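Local coordinates for GlcNAc Inducible Gene 2, GIG2 (PDB 6AKZ), which binds an iron ion and is probably an oxygenase of the DUF1479 family, with a cupin-like fold, encoded by a GlcNAc-inducible gene of Candida albicans, at residues Cys64-Ile69 / Glu91-Val96; Asn72-Gln77 / Phe149-Lys154; Cys87-Asn92 / Ser337-Lys342. All coordinates share one frame; numbering follows the deposited sequence.

Interaction 1 of 3, residues Cys64-Ile69 / Glu91-Val96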
loop_
_atom_site.group_PDB
_atom_site.type_symbol
_atom_site.label_atom_id
_atom_site.label_comp_id
_atom_site.label_asym_id
_atom_site.label_seq_id
_atom_site.Cartn_x
_atom_site.Cartn_y
_atom_site.Cartn_z
ATOM N N CYS A 64 -8.275 -13.345 -11.284
ATOM C CA CYS A 64 -8.262 -14.783 -11.277
ATOM C C CYS A 64 -9.152 -15.328 -10.204
ATOM O O CYS A 64 -9.613 -14.581 -9.385
ATOM C CB CYS A 64 -6.870 -15.337 -11.162
ATOM S SG CYS A 64 -6.140 -15.203 -9.531
ATOM N N ASP A 65 -9.418 -16.624 -10.252
ATOM C CA ASP A 65 -10.230 -17.291 -9.258
ATOM C C ASP A 65 -9.405 -17.896 -8.135
ATOM O O ASP A 65 -8.343 -18.363 -8.371
ATOM C CB ASP A 65 -11.098 -18.391 -9.825
ATOM C CG ASP A 65 -12.270 -18.716 -8.916
ATOM O OD1 ASP A 65 -13.342 -18.241 -9.294
ATOM O OD2 ASP A 65 -12.149 -19.419 -7.867
ATOM N N PHE A 66 -9.965 -17.869 -6.932
ATOM C CA PHE A 66 -9.264 -18.384 -5.800
ATOM C C PHE A 66 -8.791 -19.821 -6.100
ATOM O O PHE A 66 -7.718 -20.186 -5.726
ATOM C CB PHE A 66 -10.172 -18.370 -4.571
ATOM C CG PHE A 66 -9.531 -18.925 -3.370
ATOM C CD1 PHE A 66 -8.506 -18.269 -2.809
ATOM C CD2 PHE A 66 -9.902 -20.139 -2.855
ATOM C CE1 PHE A 66 -7.870 -18.753 -1.744
ATOM C CE2 PHE A 66 -9.249 -20.643 -1.770
ATOM C CZ PHE A 66 -8.231 -19.943 -1.211
ATOM N N ILE A 67 -9.604 -20.594 -6.783
ATOM C CA ILE A 67 -9.232 -21.981 -7.085
ATOM C C ILE A 67 -8.018 -22.155 -7.997
ATOM O O ILE A 67 -7.402 -23.155 -7.969
ATOM C CB ILE A 67 -10.398 -22.845 -7.521
ATOM C CG1 ILE A 67 -10.717 -22.644 -8.962
ATOM C CG2 ILE A 67 -11.595 -22.556 -6.701
ATOM C CD1 ILE A 67 -11.821 -23.574 -9.362
ATOM N N ASP A 68 -7.722 -21.165 -8.815
ATOM C CA ASP A 68 -6.519 -21.139 -9.661
ATOM C C ASP A 68 -5.197 -21.087 -8.781
ATOM O O ASP A 68 -4.111 -21.329 -9.290
ATOM C CB ASP A 68 -6.515 -19.918 -10.640
ATOM C CG ASP A 68 -7.766 -19.806 -11.595
ATOM O OD1 ASP A 68 -8.392 -20.854 -11.893
ATOM O OD2 ASP A 68 -8.093 -18.635 -12.112
ATOM N N ILE A 69 -5.277 -20.717 -7.520
ATOM C CA ILE A 69 -4.098 -20.609 -6.678
ATOM C C ILE A 69 -3.795 -21.981 -6.112
ATOM O O ILE A 69 -4.582 -22.507 -5.301
ATOM C CB ILE A 69 -4.286 -19.594 -5.574
ATOM C CG1 ILE A 69 -4.438 -18.211 -6.241
ATOM C CG2 ILE A 69 -3.137 -19.651 -4.557
ATOM C CD1 ILE A 69 -4.905 -17.130 -5.299
ATOM N N GLU A 91 -11.185 -13.668 -7.319
ATOM C CA GLU A 91 -12.622 -13.929 -7.114
ATOM C C GLU A 91 -12.923 -15.144 -6.236
ATOM O O GLU A 91 -12.140 -16.043 -6.186
ATOM C CB GLU A 91 -13.301 -14.073 -8.461
ATOM C CG GLU A 91 -13.343 -12.739 -9.155
ATOM C CD GLU A 91 -14.403 -12.641 -10.240
ATOM O OE1 GLU A 91 -14.086 -13.256 -11.278
ATOM O OE2 GLU A 91 -15.473 -11.924 -10.062
ATOM N N ASN A 92 -13.998 -15.100 -5.445
ATOM C CA ASN A 92 -14.516 -16.259 -4.782
ATOM C C ASN A 92 -13.591 -16.758 -3.660
ATOM O O ASN A 92 -13.419 -17.948 -3.419
ATOM C CB ASN A 92 -14.828 -17.403 -5.797
ATOM C CG ASN A 92 -15.901 -17.036 -6.842
ATOM O OD1 ASN A 92 -16.970 -16.544 -6.531
ATOM N ND2 ASN A 92 -15.654 -17.385 -8.051
ATOM N N VAL A 93 -12.945 -15.829 -2.991
ATOM C CA VAL A 93 -12.128 -16.149 -1.818
ATOM C C VAL A 93 -13.026 -16.562 -0.647
ATOM O O VAL A 93 -12.680 -17.464 0.101
ATOM C CB VAL A 93 -11.329 -14.932 -1.387
ATOM C CG1 VAL A 93 -10.489 -15.322 -0.142
ATOM C CG2 VAL A 93 -10.465 -14.473 -2.591
ATOM N N ILE A 94 -14.155 -15.897 -0.486
ATOM C CA ILE A 94 -15.082 -16.167 0.622
ATOM C C ILE A 94 -16.476 -16.368 0.048
ATOM O O ILE A 94 -16.901 -15.605 -0.816
ATOM C CB ILE A 94 -15.131 -15.006 1.625
ATOM C CG1 ILE A 94 -13.754 -14.605 2.153
ATOM C CG2 ILE A 94 -16.070 -15.319 2.811
ATOM C CD1 ILE A 94 -13.069 -15.644 2.924
ATOM N N ASP A 95 -17.172 -17.402 0.541
ATOM C CA ASP A 95 -18.601 -17.622 0.187
ATOM C C ASP A 95 -19.469 -16.412 0.450
ATOM O O ASP A 95 -19.359 -15.776 1.491
ATOM C CB ASP A 95 -19.196 -18.793 1.006
ATOM C CG ASP A 95 -18.625 -20.127 0.633
ATOM O OD1 ASP A 95 -18.355 -20.370 -0.578
ATOM O OD2 ASP A 95 -18.437 -20.974 1.550
ATOM N N VAL A 96 -20.475 -16.217 -0.394
ATOM C CA VAL A 96 -21.390 -15.103 -0.255
ATOM C C VAL A 96 -22.154 -15.177 1.040
ATOM O O VAL A 96 -22.387 -14.160 1.695
ATOM C CB VAL A 96 -22.377 -15.041 -1.434
ATOM C CG1 VAL A 96 -23.512 -14.061 -1.164
ATOM C CG2 VAL A 96 -21.629 -14.712 -2.728
#
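C64 and E91 join the ends of two parallel strands, 63-65 and 87-91. The N-H of E91 donates to C64 O at 2.8 Å, and two residues on from C64, F66 N donates to E91 O at 2.9 Å. The two bonds flank D65, as in a parallel ladder. D65 and E91 form the last parallel bridge of the pair, after which residues 66-68 turn off in a short 3-10 segment.

A side-chain bond continues the polar seam. D65 has CG anti to its backbone N (chi1 -159°), and its carboxylate comes over to N92, whose ND2 donates to OD1 at 2.8 Å. OD1 is met on the syn side and a little out of the carboxylate plane, whereas it lies almost in the amide plane of N92; the two flat groups are turned 42° apart. The other oxygen, OD2, spends its anti lone pair on I67 N at 3.0 Å in a nearly straight bond, which makes an Asx turn. D68 answers in the reverse direction: its OD2 takes the N-H of D65 from above the carboxylate plane.

CB of F66 lies against the carbonyl oxygens of E91 and N92; the one apolar side-chain pair is F66 CD1 with V93 CG2 at 4.3 Å. N144 and I148 of helix 143-153 also touch the F66 side chain.

With one oxygen tied to N92 and the other to I67, the D65 carboxylate is fixed in rotation. The E91 carboxylate lies near enough, OE1 being 5.4 Å from D65 OD1, that these N-H donors probably offset some repulsion between like charges and favour the ionised form of D65.

Interaction 2 of 3, residues Asn72-Gln77 / Phe149-Lys154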
loop_
_atom_site.group_PDB
_atom_site.type_symbol
_atom_site.label_atom_id
_atom_site.label_comp_id
_atom_site.label_asym_id
_atom_site.label_seq_id
_atom_site.Cartn_x
_atom_site.Cartn_y
_atom_site.Cartn_z
ATOM N N ASN A 72 -0.273 -22.338 -2.629
ATOM C CA ASN A 72 -0.095 -20.961 -2.254
ATOM C C ASN A 72 0.797 -20.131 -3.178
ATOM O O ASN A 72 1.615 -19.390 -2.703
ATOM C CB ASN A 72 0.425 -20.871 -0.833
ATOM C CG ASN A 72 -0.416 -21.676 0.126
ATOM O OD1 ASN A 72 -1.559 -21.355 0.368
ATOM N ND2 ASN A 72 0.118 -22.794 0.561
ATOM N N LYS A 73 0.594 -20.280 -4.499
ATOM C CA LYS A 73 1.312 -19.535 -5.521
ATOM C C LYS A 73 0.350 -19.029 -6.516
ATOM O O LYS A 73 -0.549 -19.742 -6.899
ATOM C CB LYS A 73 2.266 -20.427 -6.325
ATOM C CG LYS A 73 3.366 -20.959 -5.507
ATOM C CD LYS A 73 4.194 -22.011 -6.251
ATOM C CE LYS A 73 4.897 -22.882 -5.206
ATOM N NZ LYS A 73 5.810 -23.865 -5.848
ATOM N N LEU A 74 0.590 -17.806 -7.004
ATOM C CA LEU A 74 -0.164 -17.367 -8.151
ATOM C C LEU A 74 0.365 -18.202 -9.312
ATOM O O LEU A 74 1.599 -18.377 -9.426
ATOM C CB LEU A 74 0.045 -15.895 -8.450
ATOM C CG LEU A 74 -0.437 -14.891 -7.386
ATOM C CD1 LEU A 74 -0.097 -13.480 -7.853
ATOM C CD2 LEU A 74 -1.919 -14.989 -7.072
ATOM N N PRO A 75 -0.540 -18.710 -10.149
ATOM C CA PRO A 75 -0.063 -19.227 -11.484
ATOM C C PRO A 75 0.807 -18.252 -12.266
ATOM O O PRO A 75 0.567 -17.027 -12.198
ATOM C CB PRO A 75 -1.356 -19.448 -12.246
ATOM C CG PRO A 75 -2.435 -18.907 -11.448
ATOM C CD PRO A 75 -2.001 -18.608 -10.077
ATOM N N GLN A 76 1.711 -18.810 -13.089
ATOM C CA GLN A 76 2.656 -18.058 -13.849
ATOM C C GLN A 76 2.034 -16.914 -14.640
ATOM O O GLN A 76 2.534 -15.795 -14.582
ATOM C CB GLN A 76 3.503 -19.010 -14.754
ATOM C CG GLN A 76 4.511 -18.328 -15.674
ATOM C CD GLN A 76 4.718 -19.088 -16.997
ATOM O OE1 GLN A 76 3.771 -19.345 -17.783
ATOM N NE2 GLN A 76 5.956 -19.429 -17.258
ATOM N N GLN A 77 0.993 -17.162 -15.421
ATOM C CA GLN A 77 0.429 -16.073 -16.218
ATOM C C GLN A 77 -0.138 -14.924 -15.337
ATOM O O GLN A 77 -0.055 -13.724 -15.664
ATOM C CB GLN A 77 -0.673 -16.653 -17.091
ATOM C CG GLN A 77 -1.526 -15.698 -17.906
ATOM C CD GLN A 77 -2.799 -16.400 -18.409
ATOM O OE1 GLN A 77 -3.381 -17.221 -17.704
ATOM N NE2 GLN A 77 -3.243 -16.056 -19.628
ATOM N N PHE A 149 -2.749 -14.170 1.030
ATOM C CA PHE A 149 -1.571 -13.415 1.482
ATOM C C PHE A 149 -0.279 -14.210 1.315
ATOM O O PHE A 149 0.732 -13.630 0.932
ATOM C CB PHE A 149 -1.794 -12.895 2.901
ATOM C CG PHE A 149 -2.630 -11.654 2.928
ATOM C CD1 PHE A 149 -4.011 -11.724 2.922
ATOM C CD2 PHE A 149 -2.022 -10.399 2.869
ATOM C CE1 PHE A 149 -4.810 -10.558 2.907
ATOM C CE2 PHE A 149 -2.798 -9.205 2.880
ATOM C CZ PHE A 149 -4.183 -9.282 2.869
ATOM N N LYS A 150 -0.302 -15.521 1.588
ATOM C CA LYS A 150 0.869 -16.350 1.369
ATOM C C LYS A 150 1.252 -16.285 -0.098
ATOM O O LYS A 150 2.410 -16.103 -0.437
ATOM C CB LYS A 150 0.659 -17.810 1.761
ATOM C CG LYS A 150 0.644 -18.118 3.223
ATOM C CD LYS A 150 0.309 -19.608 3.434
ATOM C CE LYS A 150 -0.485 -19.932 4.718
ATOM N NZ LYS A 150 -1.826 -20.590 4.462
ATOM N N ALA A 151 0.282 -16.361 -0.985
ATOM C CA ALA A 151 0.573 -16.391 -2.433
ATOM C C ALA A 151 1.145 -15.025 -2.893
ATOM O O ALA A 151 2.121 -14.961 -3.610
ATOM C CB ALA A 151 -0.669 -16.700 -3.195
ATOM N N MET A 152 0.560 -13.931 -2.395
ATOM C CA MET A 152 1.103 -12.585 -2.695
ATOM C C MET A 152 2.494 -12.377 -2.220
ATOM O O MET A 152 3.294 -11.764 -2.929
ATOM C CB MET A 152 0.205 -11.454 -2.193
ATOM C CG MET A 152 -1.249 -11.482 -2.820
ATOM S SD MET A 152 -1.409 -11.782 -4.548
ATOM C CE MET A 152 -0.879 -10.197 -5.206
ATOM N N SER A 153 2.813 -12.914 -1.052
ATOM C CA SER A 153 4.139 -12.712 -0.432
ATOM C C SER A 153 5.258 -13.327 -1.287
ATOM O O SER A 153 6.373 -12.811 -1.263
ATOM C CB SER A 153 4.167 -13.302 0.964
ATOM O OG SER A 153 4.375 -14.696 0.951
ATOM N N LYS A 154 4.931 -14.355 -2.051
ATOM C CA LYS A 154 5.873 -14.966 -2.999
ATOM C C LYS A 154 6.188 -14.176 -4.271
ATOM O O LYS A 154 7.110 -14.520 -5.005
ATOM C CB LYS A 154 5.354 -16.327 -3.376
ATOM C CG LYS A 154 5.225 -17.227 -2.155
ATOM C CD LYS A 154 4.800 -18.567 -2.691
ATOM C CE LYS A 154 4.771 -19.671 -1.654
ATOM N NZ LYS A 154 4.059 -19.327 -0.470
HETATM O O HOH W 1 2.618 -16.089 -5.853
#
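A151 of helix 143-153 presents its CA and CB to the backbone of N72, with K150 and K154 flanking it. N72 O sits 3.2 Å from A151 CA in a CA-H...O contact, and A151 CB packs on the same carbonyl group at 3.6 Å from its oxygen. At this small residue the two backbones come closest, K73 and A151 having the nearest CA atoms.

The two lysines approach N72 differently. K150 crosses the asparagine side chain at a slant, its CD 4.0 Å from CG of the amide; this is contact through methylene groups. K154 bends at its end (chi4 50°), which turns NZ back to N72 O at 3.3 Å in a weak hydrogen bond. CD and CE of K154 lie equally close to that oxygen, and CD also meets CG of K73, whose extended chain crosses it obliquely.

L74 and M152 make the apolar end of the contact. M152 leaves the helix pointing away from segment 72-77, but chi2 of -44° turns SD back toward L74, and the sulfur comes up against both methyls: SD is 3.9 Å from CD1 and slightly farther from CD2. Beside this pair a water links the backbones, accepting from L74 N and donating to A151 O at 2.6 Å, so a main-chain N-H and carbonyl that do not meet directly are both satisfied.

P75 then occupies the N-cap position of helix 76-85, so the contact lies just before that helix starts and near the C-terminal end of helix 143-153. L74 and M152 both rest on L88 of strand 87-91, while F149 turns to the aromatic residues F346 and F348 of strand 346-350.

Interaction 3 of 3, residues Cys87-Asn92 / Ser337-Lys342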
loop_
_atom_site.group_PDB
_atom_site.type_symbol
_atom_site.label_atom_id
_atom_site.label_comp_id
_atom_site.label_asym_id
_atom_site.label_seq_id
_atom_site.Cartn_x
_atom_site.Cartn_y
_atom_site.Cartn_z
ATOM N N CYS A 87 -1.790 -4.725 -9.717
ATOM C CA CYS A 87 -3.080 -4.896 -9.027
ATOM C C CYS A 87 -3.597 -6.292 -9.457
ATOM O O CYS A 87 -3.133 -6.893 -10.443
ATOM C CB CYS A 87 -4.096 -3.761 -9.363
ATOM S SG CYS A 87 -4.230 -3.511 -11.148
ATOM N N LEU A 88 -4.482 -6.803 -8.680
ATOM C CA LEU A 88 -5.092 -8.128 -8.871
ATOM C C LEU A 88 -6.420 -8.195 -8.155
ATOM O O LEU A 88 -6.496 -7.841 -6.985
ATOM C CB LEU A 88 -4.153 -9.193 -8.301
ATOM C CG LEU A 88 -4.667 -10.653 -8.369
ATOM C CD1 LEU A 88 -4.876 -11.153 -9.799
ATOM C CD2 LEU A 88 -3.568 -11.515 -7.731
ATOM N N MET A 89 -7.433 -8.767 -8.799
ATOM C CA MET A 89 -8.673 -9.125 -8.185
ATOM C C MET A 89 -8.776 -10.661 -8.174
ATOM O O MET A 89 -8.636 -11.297 -9.207
ATOM C CB MET A 89 -9.845 -8.484 -8.926
ATOM C CG MET A 89 -11.252 -9.022 -8.462
ATOM S SD MET A 89 -12.606 -8.317 -9.463
ATOM C CE MET A 89 -12.578 -6.659 -8.949
ATOM N N ILE A 90 -8.920 -11.226 -7.008
ATOM C CA ILE A 90 -9.077 -12.683 -6.821
ATOM C C ILE A 90 -10.499 -12.947 -6.478
ATOM O O ILE A 90 -11.032 -12.490 -5.420
ATOM C CB ILE A 90 -8.161 -13.160 -5.707
ATOM C CG1 ILE A 90 -6.707 -12.746 -5.944
ATOM C CG2 ILE A 90 -8.317 -14.671 -5.507
ATOM C CD1 ILE A 90 -5.809 -13.016 -4.761
ATOM N N GLU A 91 -11.185 -13.668 -7.319
ATOM C CA GLU A 91 -12.622 -13.929 -7.114
ATOM C C GLU A 91 -12.923 -15.144 -6.236
ATOM O O GLU A 91 -12.140 -16.043 -6.186
ATOM C CB GLU A 91 -13.301 -14.073 -8.461
ATOM C CG GLU A 91 -13.343 -12.739 -9.155
ATOM C CD GLU A 91 -14.403 -12.641 -10.240
ATOM O OE1 GLU A 91 -14.086 -13.256 -11.278
ATOM O OE2 GLU A 91 -15.473 -11.924 -10.062
ATOM N N ASN A 92 -13.998 -15.100 -5.445
ATOM C CA ASN A 92 -14.516 -16.259 -4.782
ATOM C C ASN A 92 -13.591 -16.758 -3.660
ATOM O O ASN A 92 -13.419 -17.948 -3.419
ATOM C CB ASN A 92 -14.828 -17.403 -5.797
ATOM C CG ASN A 92 -15.901 -17.036 -6.842
ATOM O OD1 ASN A 92 -16.970 -16.544 -6.531
ATOM N ND2 ASN A 92 -15.654 -17.385 -8.051
ATOM N N SER A 337 -11.442 2.144 -14.008
ATOM C CA SER A 337 -12.109 1.449 -12.890
ATOM C C SER A 337 -11.641 0.050 -12.819
ATOM O O SER A 337 -11.311 -0.545 -13.860
ATOM C CB SER A 337 -13.627 1.411 -13.076
ATOM O OG SER A 337 -14.102 2.721 -12.997
ATOM N N ILE A 338 -11.718 -0.523 -11.618
ATOM C CA ILE A 338 -11.566 -1.997 -11.532
ATOM C C ILE A 338 -12.760 -2.714 -12.155
ATOM O O ILE A 338 -13.802 -2.093 -12.386
ATOM C CB ILE A 338 -11.332 -2.463 -10.087
ATOM C CG1 ILE A 338 -12.527 -2.060 -9.208
ATOM C CG2 ILE A 338 -9.951 -1.978 -9.635
ATOM C CD1 ILE A 338 -12.457 -2.729 -7.879
ATOM N N PRO A 339 -12.604 -4.013 -12.490
ATOM C CA PRO A 339 -13.734 -4.866 -12.956
ATOM C C PRO A 339 -14.841 -4.922 -11.931
ATOM O O PRO A 339 -14.686 -4.489 -10.768
ATOM C CB PRO A 339 -13.082 -6.241 -13.298
ATOM C CG PRO A 339 -11.628 -6.094 -12.999
ATOM C CD PRO A 339 -11.325 -4.739 -12.504
ATOM N N ASP A 340 -16.012 -5.338 -12.404
ATOM C CA ASP A 340 -17.177 -5.568 -11.522
ATOM C C ASP A 340 -16.713 -6.344 -10.277
ATOM O O ASP A 340 -15.930 -7.257 -10.390
ATOM C CB ASP A 340 -18.272 -6.359 -12.262
ATOM C CG ASP A 340 -18.925 -5.542 -13.383
ATOM O OD1 ASP A 340 -18.769 -4.266 -13.474
ATOM O OD2 ASP A 340 -19.606 -6.217 -14.208
ATOM N N VAL A 341 -17.105 -5.881 -9.118
ATOM C CA VAL A 341 -16.729 -6.505 -7.848
ATOM C C VAL A 341 -17.895 -7.364 -7.373
ATOM O O VAL A 341 -19.040 -6.869 -7.321
ATOM C CB VAL A 341 -16.473 -5.393 -6.802
ATOM C CG1 VAL A 341 -16.258 -5.945 -5.422
ATOM C CG2 VAL A 341 -15.284 -4.578 -7.240
ATOM N N LYS A 342 -17.584 -8.604 -7.007
ATOM C CA LYS A 342 -18.516 -9.522 -6.377
ATOM C C LYS A 342 -18.149 -9.737 -4.866
ATOM O O LYS A 342 -16.995 -9.792 -4.472
ATOM C CB LYS A 342 -18.541 -10.838 -7.159
ATOM C CG LYS A 342 -18.909 -10.674 -8.644
ATOM C CD LYS A 342 -20.345 -10.232 -8.789
ATOM C CE LYS A 342 -20.850 -10.346 -10.267
ATOM N NZ LYS A 342 -20.845 -9.005 -10.952
HETATM O O HOH W 2 -15.210 -9.846 -8.229
HETATM O O HOH W 3 -15.658 -9.385 -12.428
#
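The backbones of M89, in strand 87-91, and P339, in the irregular segment 337-342, stay 8.2 Å apart at their CA atoms, narrowing to 7.4 Å between E91 and K342, and no direct hydrogen bond joins them. M89 spans the interval. With CG anti to its backbone N (chi1 170°) and SD anti to CA, it reaches straight across before chi3 bends its methyl aside. CE then lies 3.5 Å from P339 O, and its carbon neighbours are V341 CG2 at 3.8 Å, I338 CD1 and P339 CG. The sulfur itself comes up to D340 O.

Strand 87-91 belongs to the large mixed sheet of this cupin-clan protein, between strands 63-65 and 346-350, and segment 337-342 leads from strand 336-337 of a smaller sheet toward 346-350. I338 and V341 also touch W259 of strand 256-261, in the same large sheet. The I338 side chain is about 8 Å from that of the iron ligand H355 and about 12 Å from the iron itself, near the metal site but not among its ligands.

At the other end the E91 and K342 side chains run alongside one another in the same direction, but carboxylate and ammonium remain 6.2 Å apart (OE2 to NZ). Water links the E91 carboxylate to the backbone of D340 and K342. One water donates to E91 OE2 at 2.8 Å and accepts from K342 N, with a weak bond to D340 O. A second donates to D340 O and only weakly to OE2. The D340 carboxylate turns elsewhere, its OD1 accepting from S267 N.

Overall arrangement
The first of the contacting segments, 64-69, starts on strand 63-65; interaction 1 closes a short loop from there, through helix 76-85, to the end of strand 87-91. Interaction 2 begins inside that loop, at 72-77, and ends beyond it on helix 143-153, so the two cross. Interaction 3 starts on strand 87-91, sharing E91 and N92 with interaction 1, and closes a far longer loop to 337-342; it crosses interaction 2 as well. I69 packs on L74 and A151, and I90 on F66 and I69. Together the contacts tie the edge of the large sheet to helix 143-153 and to the segment leading into strand 346-350.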